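Local coordinates for protein beta-fructofuranosidase (Arthrobacter, PDB 3WPU) that belongs to the levansucrase/invertase family of the beta-fructosidase clan, whose members are built on a five-bladed beta-propeller, at residues Gly366-Tyr371 and Gln419-Tyr424; Asn395-Asn400 and Pro415-Ala420. All coordinates share one frame; numbering follows the deposited sequence. Where two conformers were deposited one is given.

Interaction 1: Gly366-Tyr371 and Gln419-Tyr424; sequences GPEGVY and QAYSHY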
loop_
_atom_site.group_PDB
_atom_site.type_symbol
_atom_site.label_atom_id
_atom_site.label_comp_id
_atom_site.label_asym_id
_atom_site.label_seq_id
_atom_site.Cartn_x
_atom_site.Cartn_y
_atom_site.Cartn_z
ATOM N N GLY A 366 -6.648 -15.339 9.823
ATOM C CA GLY A 366 -6.171 -14.095 10.402
ATOM C C GLY A 366 -7.042 -12.938 9.966
ATOM O O GLY A 366 -7.835 -13.085 9.036
ATOM N N PRO A 367 -6.849 -11.767 10.591
ATOM C CA PRO A 367 -7.657 -10.608 10.238
ATOM C C PRO A 367 -7.306 -10.010 8.894
ATOM O O PRO A 367 -6.167 -10.127 8.410
ATOM C CB PRO A 367 -7.329 -9.599 11.354
ATOM C CG PRO A 367 -5.988 -10.008 11.865
ATOM C CD PRO A 367 -5.910 -11.488 11.701
ATOM N N GLU A 368 -8.246 -9.287 8.319
ATOM C CA GLU A 368 -7.918 -8.334 7.255
ATOM C C GLU A 368 -6.925 -7.305 7.769
ATOM O O GLU A 368 -7.058 -6.870 8.910
ATOM C CB GLU A 368 -9.163 -7.540 6.878
ATOM C CG GLU A 368 -10.319 -8.375 6.350
ATOM C CD GLU A 368 -10.288 -8.601 4.843
ATOM O OE1 GLU A 368 -10.058 -7.654 4.088
ATOM O OE2 GLU A 368 -10.546 -9.726 4.393
ATOM N N GLY A 369 -5.916 -6.916 6.986
ATOM C CA GLY A 369 -5.116 -5.761 7.366
ATOM C C GLY A 369 -3.640 -5.880 7.084
ATOM O O GLY A 369 -3.240 -6.575 6.154
ATOM N N VAL A 370 -2.871 -5.178 7.894
ATOM C CA VAL A 370 -1.438 -5.026 7.659
ATOM C C VAL A 370 -0.635 -6.121 8.317
ATOM O O VAL A 370 -0.696 -6.311 9.536
ATOM C CB VAL A 370 -0.914 -3.670 8.223
ATOM C CG1 VAL A 370 0.570 -3.519 7.885
ATOM C CG2 VAL A 370 -1.739 -2.509 7.694
ATOM N N TYR A 371 0.219 -6.739 7.509
ATOM C CA TYR A 371 1.190 -7.712 7.968
ATOM C C TYR A 371 2.548 -7.095 7.718
ATOM O O TYR A 371 2.704 -6.287 6.797
ATOM C CB TYR A 371 0.977 -9.052 7.245
ATOM C CG TYR A 371 -0.317 -9.687 7.719
ATOM C CD1 TYR A 371 -1.526 -9.299 7.186
ATOM C CD2 TYR A 371 -0.314 -10.598 8.771
ATOM C CE1 TYR A 371 -2.719 -9.842 7.636
ATOM C CE2 TYR A 371 -1.500 -11.139 9.242
ATOM C CZ TYR A 371 -2.694 -10.733 8.701
ATOM O OH TYR A 371 -3.858 -11.307 9.204
ATOM N N GLN A 419 -13.515 -2.828 7.886
ATOM C CA GLN A 419 -13.577 -1.371 8.010
ATOM C C GLN A 419 -12.497 -0.653 7.243
ATOM O O GLN A 419 -12.623 0.538 6.986
ATOM C CB GLN A 419 -13.516 -0.918 9.479
ATOM C CG GLN A 419 -12.160 -1.166 10.134
ATOM C CD GLN A 419 -12.102 -0.687 11.569
ATOM O OE1 GLN A 419 -13.126 -0.550 12.248
ATOM N NE2 GLN A 419 -10.905 -0.391 12.029
ATOM N N ALA A 420 -11.410 -1.369 6.951
ATOM C CA ALA A 420 -10.221 -0.763 6.374
ATOM C C ALA A 420 -9.517 -1.756 5.454
ATOM O O ALA A 420 -9.456 -2.961 5.738
ATOM C CB ALA A 420 -9.281 -0.318 7.490
ATOM N N TYR A 421 -9.008 -1.241 4.340
ATOM C CA TYR A 421 -8.149 -2.009 3.447
ATOM C C TYR A 421 -7.174 -1.085 2.691
ATOM O O TYR A 421 -7.240 0.155 2.818
ATOM C CB TYR A 421 -8.944 -2.956 2.505
ATOM C CG TYR A 421 -8.098 -4.137 2.118
ATOM C CD1 TYR A 421 -7.677 -5.038 3.080
ATOM C CD2 TYR A 421 -7.642 -4.303 0.812
ATOM C CE1 TYR A 421 -6.853 -6.095 2.764
ATOM C CE2 TYR A 421 -6.781 -5.342 0.480
ATOM C CZ TYR A 421 -6.397 -6.247 1.455
ATOM O OH TYR A 421 -5.555 -7.323 1.169
ATOM N N SER A 422 -6.233 -1.729 1.985
ATOM C CA SER A 422 -5.177 -1.068 1.220
ATOM C C SER A 422 -4.418 -0.036 2.047
ATOM O O SER A 422 -4.067 1.062 1.572
ATOM C CB SER A 422 -5.740 -0.482 -0.071
ATOM O OG SER A 422 -6.255 -1.537 -0.869
ATOM N N HIS A 423 -4.107 -0.424 3.273
ATOM C CA HIS A 423 -3.422 0.440 4.190
ATOM C C HIS A 423 -2.052 0.830 3.612
ATOM O O HIS A 423 -1.450 0.100 2.806
ATOM C CB HIS A 423 -3.129 -0.277 5.492
ATOM C CG HIS A 423 -4.325 -0.825 6.200
ATOM N ND1 HIS A 423 -5.158 -1.773 5.655
ATOM C CD2 HIS A 423 -4.782 -0.596 7.451
ATOM C CE1 HIS A 423 -6.084 -2.098 6.541
ATOM N NE2 HIS A 423 -5.878 -1.395 7.637
ATOM N N TYR A 424 -1.582 1.980 4.052
ATOM C CA TYR A 424 -0.288 2.490 3.622
ATOM C C TYR A 424 0.353 3.165 4.812
ATOM O O TYR A 424 -0.245 4.044 5.431
ATOM C CB TYR A 424 -0.495 3.471 2.461
ATOM C CG TYR A 424 0.806 4.073 1.995
ATOM C CD1 TYR A 424 1.634 3.396 1.112
ATOM C CD2 TYR A 424 1.208 5.303 2.471
ATOM C CE1 TYR A 424 2.857 3.915 0.729
ATOM C CE2 TYR A 424 2.427 5.851 2.079
ATOM C CZ TYR A 424 3.231 5.178 1.207
ATOM O OH TYR A 424 4.456 5.703 0.785
HETATM O O HOH W 1 -11.057 -5.183 4.794
#
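V370 and H423 face each other where two antiparallel sheets of the five-bladed beta-propeller fold come together: strand 369-375 belongs to one sheet and strand 423-425 to the other. The two side chains cross obliquely, and CG2 of V370 rests over one face of the imidazole. The methyl is not centred on that face, because V370 CG2 is 3.4 Å from H423 CG but 4.0 Å from H423 ND1. V370 has CG1 anti to the backbone N (chi1 -177°), which puts CG2 on the side of the backbone N, against the histidine. Beyond it G369, with no side chain, brings its CA within 3.9 Å of H423 CE1. I354 of strand 348-355 touches V370, Y421 and H423 alike.

A second pairing sets E368 against Y421, where they cross at about a right angle. E368 OE1 comes 3.7 Å from Y421 CD1 and almost as near to CE1, and the carboxylate and phenol planes are 49° apart, so the groups are neither stacked nor perpendicular. Their strongest polar partners lie outside the segments: E368 OE1 bonds to H356 ND1, whose ring stacks on Y421, E368 OE2 to R357 N, and Y421 OH to E338 OE2. Between the two segments a water reaches E368 OE1 (2.8 Å) and A420 O (2.9 Å). It has more acceptors in reach than protons, hence these two bonds may not both be made at all times.

Across the segments, then, direct contact is van der Waals, and polar linkage depends on that water. Within 366-371 the Y371 ring reaches back along the chain, and its OH donates to P367 O over 2.7 Å, in the carbonyl plane and on a lone pair (C=O...donor angle 135°).

Interaction 2: Asn395-Asn400 and Pro415-Ala420; sequences NPTNLN and PGHFQA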
loop_
_atom_site.group_PDB
_atom_site.type_symbol
_atom_site.label_atom_id
_atom_site.label_comp_id
_atom_site.label_asym_id
_atom_site.label_seq_id
_atom_site.Cartn_x
_atom_site.Cartn_y
_atom_site.Cartn_z
ATOM N N ASN A 395 -7.902 -5.481 11.225
ATOM C CA ASN A 395 -9.240 -4.998 11.535
ATOM C C ASN A 395 -9.766 -5.760 12.752
ATOM O O ASN A 395 -9.364 -6.903 13.016
ATOM C CB ASN A 395 -10.153 -5.160 10.353
ATOM C CG ASN A 395 -9.807 -4.223 9.211
ATOM O OD1 ASN A 395 -9.092 -3.227 9.378
ATOM N ND2 ASN A 395 -10.319 -4.532 8.036
ATOM N N PRO A 396 -10.702 -5.131 13.501
ATOM C CA PRO A 396 -11.256 -5.872 14.624
ATOM C C PRO A 396 -11.982 -7.087 14.062
ATOM O O PRO A 396 -12.744 -6.948 13.100
ATOM C CB PRO A 396 -12.236 -4.888 15.270
ATOM C CG PRO A 396 -12.256 -3.667 14.439
ATOM C CD PRO A 396 -11.116 -3.717 13.472
ATOM N N THR A 397 -11.735 -8.245 14.681
ATOM C CA THR A 397 -11.995 -9.545 14.091
ATOM C C THR A 397 -12.174 -10.576 15.193
ATOM O O THR A 397 -11.346 -10.674 16.095
ATOM C CB THR A 397 -10.768 -10.000 13.234
ATOM O OG1 THR A 397 -10.589 -9.112 12.132
ATOM C CG2 THR A 397 -10.958 -11.428 12.696
ATOM N N ASN A 398 -13.279 -11.328 15.129
ATOM C CA ASN A 398 -13.426 -12.504 15.959
ATOM C C ASN A 398 -13.104 -13.749 15.172
ATOM O O ASN A 398 -13.913 -14.194 14.357
ATOM C CB ASN A 398 -14.851 -12.610 16.543
ATOM C CG ASN A 398 -14.902 -13.571 17.734
ATOM O OD1 ASN A 398 -14.201 -14.580 17.745
ATOM N ND2 ASN A 398 -15.723 -13.254 18.745
ATOM N N LEU A 399 -11.919 -14.325 15.407
ATOM C CA LEU A 399 -11.501 -15.511 14.641
ATOM C C LEU A 399 -12.306 -16.753 14.986
ATOM O O LEU A 399 -12.246 -17.735 14.249
ATOM C CB LEU A 399 -10.000 -15.793 14.790
ATOM C CG LEU A 399 -9.046 -14.811 14.108
ATOM C CD1 LEU A 399 -7.627 -15.316 14.337
ATOM C CD2 LEU A 399 -9.316 -14.617 12.624
ATOM N N ASN A 400 -13.089 -16.688 16.075
ATOM C CA ASN A 400 -13.965 -17.783 16.462
ATOM C C ASN A 400 -15.233 -17.872 15.618
ATOM O O ASN A 400 -15.984 -18.834 15.751
ATOM C CB ASN A 400 -14.341 -17.688 17.945
ATOM C CG ASN A 400 -13.121 -17.570 18.830
ATOM O OD1 ASN A 400 -12.891 -16.535 19.468
ATOM N ND2 ASN A 400 -12.318 -18.598 18.832
ATOM N N PRO A 415 -18.447 -5.908 13.502
ATOM C CA PRO A 415 -18.895 -5.046 12.380
ATOM C C PRO A 415 -17.822 -4.157 11.734
ATOM O O PRO A 415 -18.074 -3.501 10.734
ATOM C CB PRO A 415 -20.004 -4.189 13.011
ATOM C CG PRO A 415 -19.753 -4.238 14.476
ATOM C CD PRO A 415 -19.161 -5.592 14.758
ATOM N N GLY A 416 -16.625 -4.209 12.281
ATOM C CA GLY A 416 -15.439 -3.542 11.710
ATOM C C GLY A 416 -14.500 -4.477 10.985
ATOM O O GLY A 416 -13.391 -4.071 10.613
ATOM N N HIS A 417 -14.898 -5.725 10.774
ATOM C CA HIS A 417 -14.059 -6.747 10.128
ATOM C C HIS A 417 -13.517 -6.290 8.777
ATOM O O HIS A 417 -12.395 -6.654 8.422
ATOM C CB HIS A 417 -14.898 -8.009 9.928
ATOM C CG HIS A 417 -14.133 -9.248 9.605
ATOM N ND1 HIS A 417 -13.883 -9.650 8.312
ATOM C CD2 HIS A 417 -13.683 -10.242 10.403
ATOM C CE1 HIS A 417 -13.269 -10.823 8.330
ATOM N NE2 HIS A 417 -13.138 -11.202 9.588
ATOM N N PHE A 418 -14.276 -5.484 8.050
ATOM C CA PHE A 418 -13.865 -4.964 6.747
ATOM C C PHE A 418 -13.753 -3.439 6.727
ATOM O O PHE A 418 -13.880 -2.812 5.672
ATOM C CB PHE A 418 -14.847 -5.420 5.673
ATOM C CG PHE A 418 -15.001 -6.918 5.579
ATOM C CD1 PHE A 418 -13.948 -7.710 5.116
ATOM C CD2 PHE A 418 -16.193 -7.540 5.925
ATOM C CE1 PHE A 418 -14.085 -9.085 4.994
ATOM C CE2 PHE A 418 -16.328 -8.922 5.807
ATOM C CZ PHE A 418 -15.269 -9.693 5.363
ATOM N N GLN A 419 -13.515 -2.828 7.886
ATOM C CA GLN A 419 -13.577 -1.371 8.010
ATOM C C GLN A 419 -12.497 -0.653 7.243
ATOM O O GLN A 419 -12.623 0.538 6.986
ATOM C CB GLN A 419 -13.516 -0.918 9.479
ATOM C CG GLN A 419 -12.160 -1.166 10.134
ATOM C CD GLN A 419 -12.102 -0.687 11.569
ATOM O OE1 GLN A 419 -13.126 -0.550 12.248
ATOM N NE2 GLN A 419 -10.905 -0.391 12.029
ATOM N N ALA A 420 -11.410 -1.369 6.951
ATOM C CA ALA A 420 -10.221 -0.763 6.374
ATOM C C ALA A 420 -9.517 -1.756 5.454
ATOM O O ALA A 420 -9.456 -2.961 5.738
ATOM C CB ALA A 420 -9.281 -0.318 7.490
HETATM O O HOH W 2 -10.694 -8.784 9.463
#
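H417 turns the CD2 corner of its imidazole to T397, with H417 CD2 3.7 Å from T397 OG1 and the methyl CG2 close beside it. Over the centre of one imidazole face stands a water, its oxygen 3.3 Å above the ring plane, while CD1 of F418 lies in plane at the ring edge. The F418 ring in turn receives H417 ND1 on one face, offset toward the rim. The third flat group, the N395 amide, works through its edge: both ND2 acceptors lie near its plane. N395 ND2 donates to A420 O (2.9 Å, N-H...O 170°), on a lone pair in that carbonyl's plane, and to H417 O (3.0 Å, 156°), where the donor stands well above the carbonyl plane. N395 CG, anti to the carbonyl carbon (chi1 -69°), sits next to both acceptors.

H417 O also accepts from the water (2.9 Å), which likewise donates to T397 OG1 (2.7 Å). T397 OG1 in turn donates to N395 O (2.7 Å) from above that carbonyl's plane, and the chain of bonds joins two limbs of the long loop between strands 391-394 and 423-425. P396 crosses Q419 at about a right angle, its CD against an amide fixed by V60 and P58. A type I beta turn from G416 to Q419, closed by Q419 N to G416 O, presents the H417 carbonyl to N395.

Both ND2 protons of this buried asparagine are therefore used, which should fix the amide's rotation. H417 NE2 meets R357 NH1, which can only donate, so NE2 probably carries no proton.

In the fold
Interactions 1 and 2 have centres about 10 Å apart and share Q419 and A420, so one chain segment serves both. A420 O is the common acceptor, in reach of the water of interaction 1 and of N395 ND2 in interaction 2. E368 joins them on the other side: E368 O is 2.8 Å from N395 N, a probable hydrogen bond, and E368 OE2 packs 3.6 Å from F418 CE1. R357 also links the two, through E368 OE2 and H417 NE2. Interaction 1 is the deeper, about 10 Å between its centre and that of the chain, against about 19 Å for interaction 2.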